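PDB 3HV8: protein FimX from Pseudomonas aeruginosa PAO1, which carries an EAL domain, an alpha/beta-barrel module of bacterial signalling proteins, modelled here with C2E bound. Local coordinates for residues A[27-40]-A[50-64]. Residues are numbered along the deposited sequence; the frame is centred on the assembly and turned at random.
With C2E (9,9'-[(2R,3R,3aS,5S,7aR,9R,10R,10aS,12S,14aR)-3,5,10,12-tetrahydroxy-5,12-dioxidooctahydro-2H,7H-difuro[3,2-d:3',2'-j][1,3,7,9,2,8]tetraoxadiphosphacyclododecine-2,9-diyl]bis(2-amino-1,9-dihydro-6H-purin-6-one)), chain B.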
loop_
_atom_site.group_PDB
_atom_site.type_symbol
_atom_site.label_atom_id
_atom_site.label_comp_id
_atom_site.label_asym_id
_atom_site.label_seq_id
_atom_site.Cartn_x
_atom_site.Cartn_y
_atom_site.Cartn_z
ATOM N N ALA A 27 4.514 -10.930 -20.125
ATOM C CA ALA A 27 4.096 -9.591 -19.708
ATOM C C ALA A 27 5.230 -8.793 -19.050
ATOM O O ALA A 27 5.338 -7.583 -19.270
ATOM C CB ALA A 27 2.904 -9.702 -18.737
ATOM N N LEU A 28 6.044 -9.472 -18.244
ATOM C CA LEU A 28 7.189 -8.880 -17.552
ATOM C C LEU A 28 8.246 -8.357 -18.508
ATOM O O LEU A 28 9.057 -7.505 -18.136
ATOM C CB LEU A 28 7.829 -9.892 -16.604
ATOM C CG LEU A 28 7.070 -10.061 -15.288
ATOM C CD1 LEU A 28 7.519 -11.337 -14.601
ATOM C CD2 LEU A 28 7.253 -8.818 -14.395
ATOM N N GLU A 29 8.234 -8.874 -19.730
ATOM C CA GLU A 29 9.217 -8.457 -20.735
ATOM C C GLU A 29 8.645 -7.522 -21.797
ATOM O O GLU A 29 9.384 -7.043 -22.665
ATOM C CB GLU A 29 9.847 -9.683 -21.402
ATOM C CG GLU A 29 10.587 -10.610 -20.449
ATOM C CD GLU A 29 11.858 -9.994 -19.878
ATOM O OE1 GLU A 29 12.573 -10.701 -19.136
ATOM O OE2 GLU A 29 12.149 -8.812 -20.170
ATOM N N THR A 30 7.348 -7.254 -21.745
ATOM C CA THR A 30 6.698 -6.429 -22.765
ATOM C C THR A 30 5.872 -5.260 -22.223
ATOM O O THR A 30 5.079 -4.665 -22.950
ATOM C CB THR A 30 5.775 -7.282 -23.634
ATOM O OG1 THR A 30 4.800 -7.914 -22.786
ATOM C CG2 THR A 30 6.562 -8.350 -24.368
ATOM N N ASN A 31 6.053 -4.929 -20.943
ATOM C CA ASN A 31 5.255 -3.877 -20.290
ATOM C C ASN A 31 3.752 -4.126 -20.368
ATOM O O ASN A 31 2.971 -3.186 -20.457
ATOM C CB ASN A 31 5.543 -2.473 -20.862
ATOM C CG ASN A 31 6.820 -1.868 -20.324
ATOM O OD1 ASN A 31 7.257 -2.179 -19.223
ATOM N ND2 ASN A 31 7.432 -0.991 -21.113
ATOM N N SER A 32 3.349 -5.399 -20.323
ATOM C CA SER A 32 1.932 -5.722 -20.426
ATOM C C SER A 32 1.266 -5.710 -19.056
ATOM O O SER A 32 0.531 -6.635 -18.692
ATOM C CB SER A 32 1.703 -7.055 -21.128
ATOM O OG SER A 32 0.373 -7.116 -21.617
ATOM N N PHE A 33 1.555 -4.650 -18.317
ATOM C CA PHE A 33 0.912 -4.335 -17.039
ATOM C C PHE A 33 0.523 -2.868 -17.073
ATOM O O PHE A 33 1.060 -2.073 -17.865
ATOM C CB PHE A 33 1.859 -4.549 -15.851
ATOM C CG PHE A 33 2.223 -5.983 -15.597
ATOM C CD1 PHE A 33 1.411 -6.793 -14.812
ATOM C CD2 PHE A 33 3.392 -6.526 -16.124
ATOM C CE1 PHE A 33 1.750 -8.100 -14.562
ATOM C CE2 PHE A 33 3.733 -7.841 -15.875
ATOM C CZ PHE A 33 2.904 -8.636 -15.081
ATOM N N ARG A 34 -0.389 -2.481 -16.194
ATOM C CA ARG A 34 -0.759 -1.086 -16.076
ATOM C C ARG A 34 -0.837 -0.730 -14.594
ATOM O O ARG A 34 -1.368 -1.505 -13.793
ATOM C CB ARG A 34 -2.104 -0.850 -16.742
ATOM C CG ARG A 34 -2.663 0.549 -16.546
ATOM C CD ARG A 34 -3.921 0.750 -17.377
ATOM N NE ARG A 34 -3.641 0.581 -18.800
ATOM C CZ ARG A 34 -4.531 0.176 -19.699
ATOM N NH1 ARG A 34 -4.171 0.055 -20.971
ATOM N NH2 ARG A 34 -5.774 -0.108 -19.332
ATOM N N LEU A 35 -0.312 0.435 -14.226
ATOM C CA LEU A 35 -0.499 0.960 -12.876
ATOM C C LEU A 35 -1.723 1.865 -12.812
ATOM O O LEU A 35 -1.915 2.749 -13.666
ATOM C CB LEU A 35 0.731 1.739 -12.424
ATOM C CG LEU A 35 2.034 0.949 -12.395
ATOM C CD1 LEU A 35 3.186 1.789 -11.885
ATOM C CD2 LEU A 35 1.873 -0.318 -11.556
ATOM N N LEU A 36 -2.550 1.654 -11.789
ATOM C CA LEU A 36 -3.610 2.583 -11.442
ATOM C C LEU A 36 -3.246 3.262 -10.117
ATOM O O LEU A 36 -2.414 2.755 -9.351
ATOM C CB LEU A 36 -4.945 1.854 -11.296
ATOM C CG LEU A 36 -5.352 0.947 -12.459
ATOM C CD1 LEU A 36 -6.700 0.292 -12.129
ATOM C CD2 LEU A 36 -5.421 1.749 -13.770
ATOM N N PHE A 37 -3.896 4.392 -9.849
ATOM C CA PHE A 37 -3.575 5.258 -8.725
ATOM C C PHE A 37 -4.848 5.626 -8.012
ATOM O O PHE A 37 -5.806 6.064 -8.642
ATOM C CB PHE A 37 -2.865 6.507 -9.247
ATOM C CG PHE A 37 -1.634 6.190 -10.043
ATOM C CD1 PHE A 37 -0.418 5.993 -9.411
ATOM C CD2 PHE A 37 -1.701 6.052 -11.420
ATOM C CE1 PHE A 37 0.715 5.662 -10.135
ATOM C CE2 PHE A 37 -0.573 5.727 -12.153
ATOM C CZ PHE A 37 0.637 5.538 -11.507
ATOM N N GLN A 38 -4.883 5.425 -6.701
ATOM C CA GLN A 38 -6.053 5.805 -5.921
ATOM C C GLN A 38 -5.646 6.773 -4.827
ATOM O O GLN A 38 -4.845 6.432 -3.957
ATOM C CB GLN A 38 -6.758 4.579 -5.329
ATOM C CG GLN A 38 -8.031 4.968 -4.578
ATOM C CD GLN A 38 -8.817 3.791 -4.064
ATOM O OE1 GLN A 38 -8.290 2.686 -3.893
ATOM N NE2 GLN A 38 -10.105 4.014 -3.814
ATOM N N PRO A 39 -6.205 7.987 -4.848
ATOM C CA PRO A 39 -5.729 9.006 -3.907
ATOM C C PRO A 39 -6.040 8.643 -2.464
ATOM O O PRO A 39 -7.050 7.990 -2.167
ATOM C CB PRO A 39 -6.490 10.274 -4.337
ATOM C CG PRO A 39 -7.720 9.739 -5.007
ATOM C CD PRO A 39 -7.254 8.503 -5.748
ATOM N N VAL A 40 -5.132 9.051 -1.578
ATOM C CA VAL A 40 -5.279 8.904 -0.139
ATOM C C VAL A 40 -5.372 10.326 0.411
ATOM O O VAL A 40 -4.473 11.143 0.208
ATOM C CB VAL A 40 -4.070 8.123 0.475
ATOM C CG1 VAL A 40 -4.178 8.027 1.979
ATOM C CG2 VAL A 40 -3.979 6.712 -0.143
ATOM N N ASN A 50 -0.938 12.218 -1.918
ATOM C CA ASN A 50 -0.665 10.793 -1.759
ATOM C C ASN A 50 -1.528 9.951 -2.690
ATOM O O ASN A 50 -2.743 10.182 -2.785
ATOM C CB ASN A 50 -0.928 10.352 -0.311
ATOM C CG ASN A 50 -0.059 11.088 0.718
ATOM O OD1 ASN A 50 -0.557 11.848 1.538
ATOM N ND2 ASN A 50 1.228 10.848 0.671
ATOM N N TYR A 51 -0.928 8.958 -3.353
ATOM C CA TYR A 51 -1.704 7.947 -4.075
ATOM C C TYR A 51 -1.202 6.554 -3.759
ATOM O O TYR A 51 0.014 6.339 -3.595
ATOM C CB TYR A 51 -1.548 8.104 -5.585
ATOM C CG TYR A 51 -2.133 9.348 -6.207
ATOM C CD1 TYR A 51 -3.403 9.330 -6.779
ATOM C CD2 TYR A 51 -1.401 10.517 -6.268
ATOM C CE1 TYR A 51 -3.932 10.458 -7.381
ATOM C CE2 TYR A 51 -1.916 11.649 -6.876
ATOM C CZ TYR A 51 -3.187 11.608 -7.424
ATOM O OH TYR A 51 -3.699 12.738 -8.034
ATOM N N GLU A 52 -2.122 5.604 -3.695
ATOM C CA GLU A 52 -1.770 4.191 -3.688
ATOM C C GLU A 52 -1.676 3.680 -5.108
ATOM O O GLU A 52 -2.536 3.973 -5.949
ATOM C CB GLU A 52 -2.820 3.383 -2.924
ATOM C CG GLU A 52 -2.492 1.905 -2.843
ATOM C CD GLU A 52 -3.560 1.115 -2.126
ATOM O OE1 GLU A 52 -4.687 1.634 -1.934
ATOM O OE2 GLU A 52 -3.264 -0.029 -1.719
ATOM N N VAL A 53 -0.621 2.923 -5.373
ATOM C CA VAL A 53 -0.419 2.251 -6.651
ATOM C C VAL A 53 -1.068 0.855 -6.620
ATOM O O VAL A 53 -0.871 0.083 -5.677
ATOM C CB VAL A 53 1.082 2.114 -6.948
ATOM C CG1 VAL A 53 1.317 1.340 -8.233
ATOM C CG2 VAL A 53 1.740 3.511 -7.021
ATOM N N LEU A 54 -1.867 0.556 -7.637
ATOM C CA LEU A 54 -2.530 -0.741 -7.766
ATOM C C LEU A 54 -2.247 -1.323 -9.137
ATOM O O LEU A 54 -2.309 -0.615 -10.152
ATOM C CB LEU A 54 -4.037 -0.607 -7.550
ATOM C CG LEU A 54 -4.440 -0.112 -6.157
ATOM C CD1 LEU A 54 -5.880 0.371 -6.129
ATOM C CD2 LEU A 54 -4.210 -1.177 -5.094
ATOM N N LEU A 55 -1.935 -2.609 -9.173
ATOM C CA LEU A 55 -1.458 -3.261 -10.397
ATOM C C LEU A 55 -2.554 -3.970 -11.189
ATOM O O LEU A 55 -3.395 -4.645 -10.615
ATOM C CB LEU A 55 -0.409 -4.306 -10.029
ATOM C CG LEU A 55 0.191 -5.060 -11.217
ATOM C CD1 LEU A 55 0.961 -4.105 -12.119
ATOM C CD2 LEU A 55 1.091 -6.165 -10.714
ATOM N N ARG A 56 -2.542 -3.823 -12.508
ATOM C CA ARG A 56 -3.399 -4.639 -13.357
ATOM C C ARG A 56 -2.534 -5.309 -14.411
ATOM O O ARG A 56 -1.627 -4.693 -14.964
ATOM C CB ARG A 56 -4.462 -3.791 -14.057
ATOM C CG ARG A 56 -5.374 -3.015 -13.124
ATOM C CD ARG A 56 -6.266 -3.974 -12.336
ATOM N NE ARG A 56 -7.192 -3.278 -11.446
ATOM C CZ ARG A 56 -6.989 -3.100 -10.141
ATOM N NH1 ARG A 56 -5.868 -3.549 -9.578
ATOM N NH2 ARG A 56 -7.897 -2.455 -9.411
ATOM N N LEU A 57 -2.788 -6.583 -14.671
ATOM C CA LEU A 57 -2.170 -7.265 -15.801
ATOM C C LEU A 57 -2.975 -6.911 -17.056
ATOM O O LEU A 57 -4.189 -6.782 -16.996
ATOM C CB LEU A 57 -2.166 -8.772 -15.553
ATOM C CG LEU A 57 -1.943 -9.698 -16.750
ATOM C CD1 LEU A 57 -0.515 -9.599 -17.250
ATOM C CD2 LEU A 57 -2.268 -11.150 -16.354
ATOM N N LEU A 58 -2.296 -6.715 -18.185
ATOM C CA LEU A 58 -3.023 -6.482 -19.431
ATOM C C LEU A 58 -2.954 -7.782 -20.207
ATOM O O LEU A 58 -1.867 -8.258 -20.524
ATOM C CB LEU A 58 -2.404 -5.322 -20.217
ATOM C CG LEU A 58 -2.430 -3.946 -19.539
ATOM C CD1 LEU A 58 -1.674 -2.953 -20.422
ATOM C CD2 LEU A 58 -3.840 -3.446 -19.264
ATOM N N ASN A 59 -4.110 -8.406 -20.417
ATOM C CA ASN A 59 -4.149 -9.682 -21.119
ATOM C C ASN A 59 -3.877 -9.465 -22.606
ATOM O O ASN A 59 -3.807 -8.323 -23.062
ATOM C CB ASN A 59 -5.449 -10.464 -20.837
ATOM C CG ASN A 59 -6.696 -9.796 -21.407
ATOM O OD1 ASN A 59 -7.810 -10.088 -20.969
ATOM N ND2 ASN A 59 -6.522 -8.912 -22.377
ATOM N N PRO A 60 -3.686 -10.553 -23.364
ATOM C CA PRO A 60 -3.335 -10.343 -24.771
ATOM C C PRO A 60 -4.337 -9.489 -25.560
ATOM O O PRO A 60 -3.984 -9.026 -26.638
ATOM C CB PRO A 60 -3.260 -11.769 -25.322
ATOM C CG PRO A 60 -2.835 -12.588 -24.138
ATOM C CD PRO A 60 -3.549 -11.963 -22.961
ATOM N N GLN A 61 -5.541 -9.266 -25.037
ATOM C CA GLN A 61 -6.520 -8.421 -25.727
ATOM C C GLN A 61 -6.544 -6.989 -25.209
ATOM O O GLN A 61 -7.354 -6.179 -25.655
ATOM C CB GLN A 61 -7.930 -9.014 -25.648
ATOM C CG GLN A 61 -8.116 -10.292 -26.440
ATOM C CD GLN A 61 -7.482 -11.485 -25.762
ATOM O OE1 GLN A 61 -6.720 -12.231 -26.378
ATOM N NE2 GLN A 61 -7.785 -11.668 -24.481
ATOM N N GLY A 62 -5.666 -6.678 -24.260
ATOM C CA GLY A 62 -5.573 -5.325 -23.742
ATOM C C GLY A 62 -6.510 -5.038 -22.578
ATOM O O GLY A 62 -6.694 -3.885 -22.195
ATOM N N GLN A 63 -7.106 -6.088 -22.017
ATOM C CA GLN A 63 -8.014 -5.931 -20.881
ATOM C C GLN A 63 -7.278 -5.923 -19.537
ATOM O O GLN A 63 -6.295 -6.639 -19.362
ATOM C CB GLN A 63 -9.049 -7.052 -20.870
ATOM C CG GLN A 63 -9.986 -7.063 -22.066
ATOM C CD GLN A 63 -10.975 -8.210 -21.999
ATOM O OE1 GLN A 63 -10.586 -9.379 -21.908
ATOM N NE2 GLN A 63 -12.264 -7.883 -22.038
ATOM N N GLU A 64 -7.785 -5.128 -18.599
ATOM C CA GLU A 64 -7.232 -5.109 -17.245
ATOM C C GLU A 64 -7.699 -6.327 -16.465
ATOM O O GLU A 64 -8.898 -6.598 -16.369
ATOM C CB GLU A 64 -7.615 -3.825 -16.508
ATOM C CG GLU A 64 -6.913 -2.603 -17.034
ATOM C CD GLU A 64 -7.407 -1.314 -16.406
ATOM O OE1 GLU A 64 -6.930 -0.240 -16.822
ATOM O OE2 GLU A 64 -8.267 -1.363 -15.496
HETATM P P1 C2E B . -5.688 -4.302 -0.965
HETATM O O2P C2E B . -5.227 -3.748 0.461
HETATM O O1P C2E B . -6.924 -5.077 -0.729
HETATM O "O5'" C2E B . -6.138 -3.176 -1.999
HETATM C "C5'" C2E B . -7.471 -2.646 -1.866
HETATM C "C4'" C2E B . -8.498 -3.306 -2.811
HETATM O "O4'" C2E B . -9.774 -2.643 -2.640
HETATM C "C3'" C2E B . -8.043 -2.958 -4.222
HETATM O "O3'" C2E B . -8.320 -4.063 -5.095
HETATM C "C2'" C2E B . -8.849 -1.687 -4.581
HETATM O "O2'" C2E B . -9.103 -1.548 -5.966
HETATM C "C1'" C2E B . -10.149 -1.949 -3.821
HETATM N N9 C2E B . -10.889 -0.754 -3.444
HETATM C C8 C2E B . -10.419 0.537 -3.391
HETATM N N7 C2E B . -11.324 1.312 -2.837
HETATM C C5 C2E B . -12.418 0.554 -2.532
HETATM C C6 C2E B . -13.670 0.843 -1.943
HETATM O O6 C2E B . -13.972 1.964 -1.528
HETATM N N1 C2E B . -14.528 -0.180 -1.820
HETATM C C2 C2E B . -14.218 -1.436 -2.239
HETATM N N2 C2E B . -15.147 -2.431 -2.074
HETATM N N3 C2E B . -13.060 -1.720 -2.787
HETATM C C4 C2E B . -12.151 -0.754 -2.934
HETATM P P11 C2E B . -7.155 -4.491 -6.120
HETATM O O21 C2E B . -7.715 -5.660 -7.013
HETATM O O11 C2E B . -6.640 -3.320 -6.858
HETATM O O5A C2E B . -5.978 -5.001 -5.188
HETATM C C5A C2E B . -6.200 -6.146 -4.353
HETATM C C4A C2E B . -4.903 -6.571 -3.669
HETATM O O4A C2E B . -3.935 -6.923 -4.669
HETATM C C3A C2E B . -4.229 -5.477 -2.839
HETATM O O3A C2E B . -4.713 -5.422 -1.503
HETATM C C2A C2E B . -2.793 -6.003 -2.790
HETATM O O2A C2E B . -2.692 -7.092 -1.856
HETATM C C1A C2E B . -2.642 -6.621 -4.185
HETATM N N91 C2E B . -2.027 -5.639 -5.069
HETATM C C81 C2E B . -2.632 -4.691 -5.846
HETATM N N71 C2E B . -1.708 -4.026 -6.483
HETATM C C51 C2E B . -0.479 -4.556 -6.204
HETATM C C61 C2E B . 0.848 -4.301 -6.605
HETATM O O61 C2E B . 1.167 -3.343 -7.320
HETATM N N11 C2E B . 1.795 -5.115 -6.071
HETATM C C21 C2E B . 1.506 -6.132 -5.202
HETATM N N21 C2E B . 2.525 -6.876 -4.679
HETATM N N31 C2E B . 0.284 -6.365 -4.799
HETATM C C41 C2E B . -0.697 -5.607 -5.301
HETATM O O HOH W 1 -1.440 -6.792 -23.577
HETATM O O HOH W 2 -7.610 -1.662 -20.812
HETATM O O HOH W 3 -4.613 -2.177 -23.266
HETATM O O HOH W 4 -7.160 0.686 -2.470
HETATM O O HOH W 5 -2.723 12.949 0.772
#
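Arg34 and Glu64 meet at about a right angle: NH2 of Arg34 lies 2.8 Å from OE1 of Glu64, a salt bridge that reaches the carboxylate on its anti side while staying in the guanidinium plane. The chain of Arg34 starts anti to its own nitrogen (chi1 174°) and bends at chi3, which lays the guanidinium over Leu58, whose CD2 sits 3.7 Å from CZ; waters link NH2 and, weakly, NH1 to Gly62 O. Next along this face, Leu36 CD1 also lies over one face of the Arg56 guanidinium, but toward its NE (3.7 Å). Arg56, bent at chi2, turns NH1 and NH2 to one phosphate oxygen of C2E, O11, and NH1 also grips Leu55 O, bonds that together should limit its rotation; its positive charge probably suits the phosphate. Farther on, Gln38, long enough when extended, sends NE2 3.1 Å to N7 of C2E. A water lies between its OE1 and Glu52 OE1, which also meets Lys193 (salt bridge) and Gln248 NE2. The opposite face is apolar: branched side chains pack beside the flat Phe33 ring. Leu57 CD1 lies off-centre over it, 4.3 Å from the centroid, and also meets Ala27 CB; Leu35 CD2 wedges between Val53 CG1 and Leu55 CD1, all three residues touching helix 80-96. Where helix 20-30 leads into the first strand, Ser32 holds Leu58 twice: its O accepts from Leu58 N, and its short hydroxyl donates to Leu58 O (OG to O 2.7 Å). This is an antiparallel beta hairpin of the EAL-domain barrel; Gln38, Leu54 and Arg56 line the C2E pocket, and Leu55 N bonds N71 (3.0 Å).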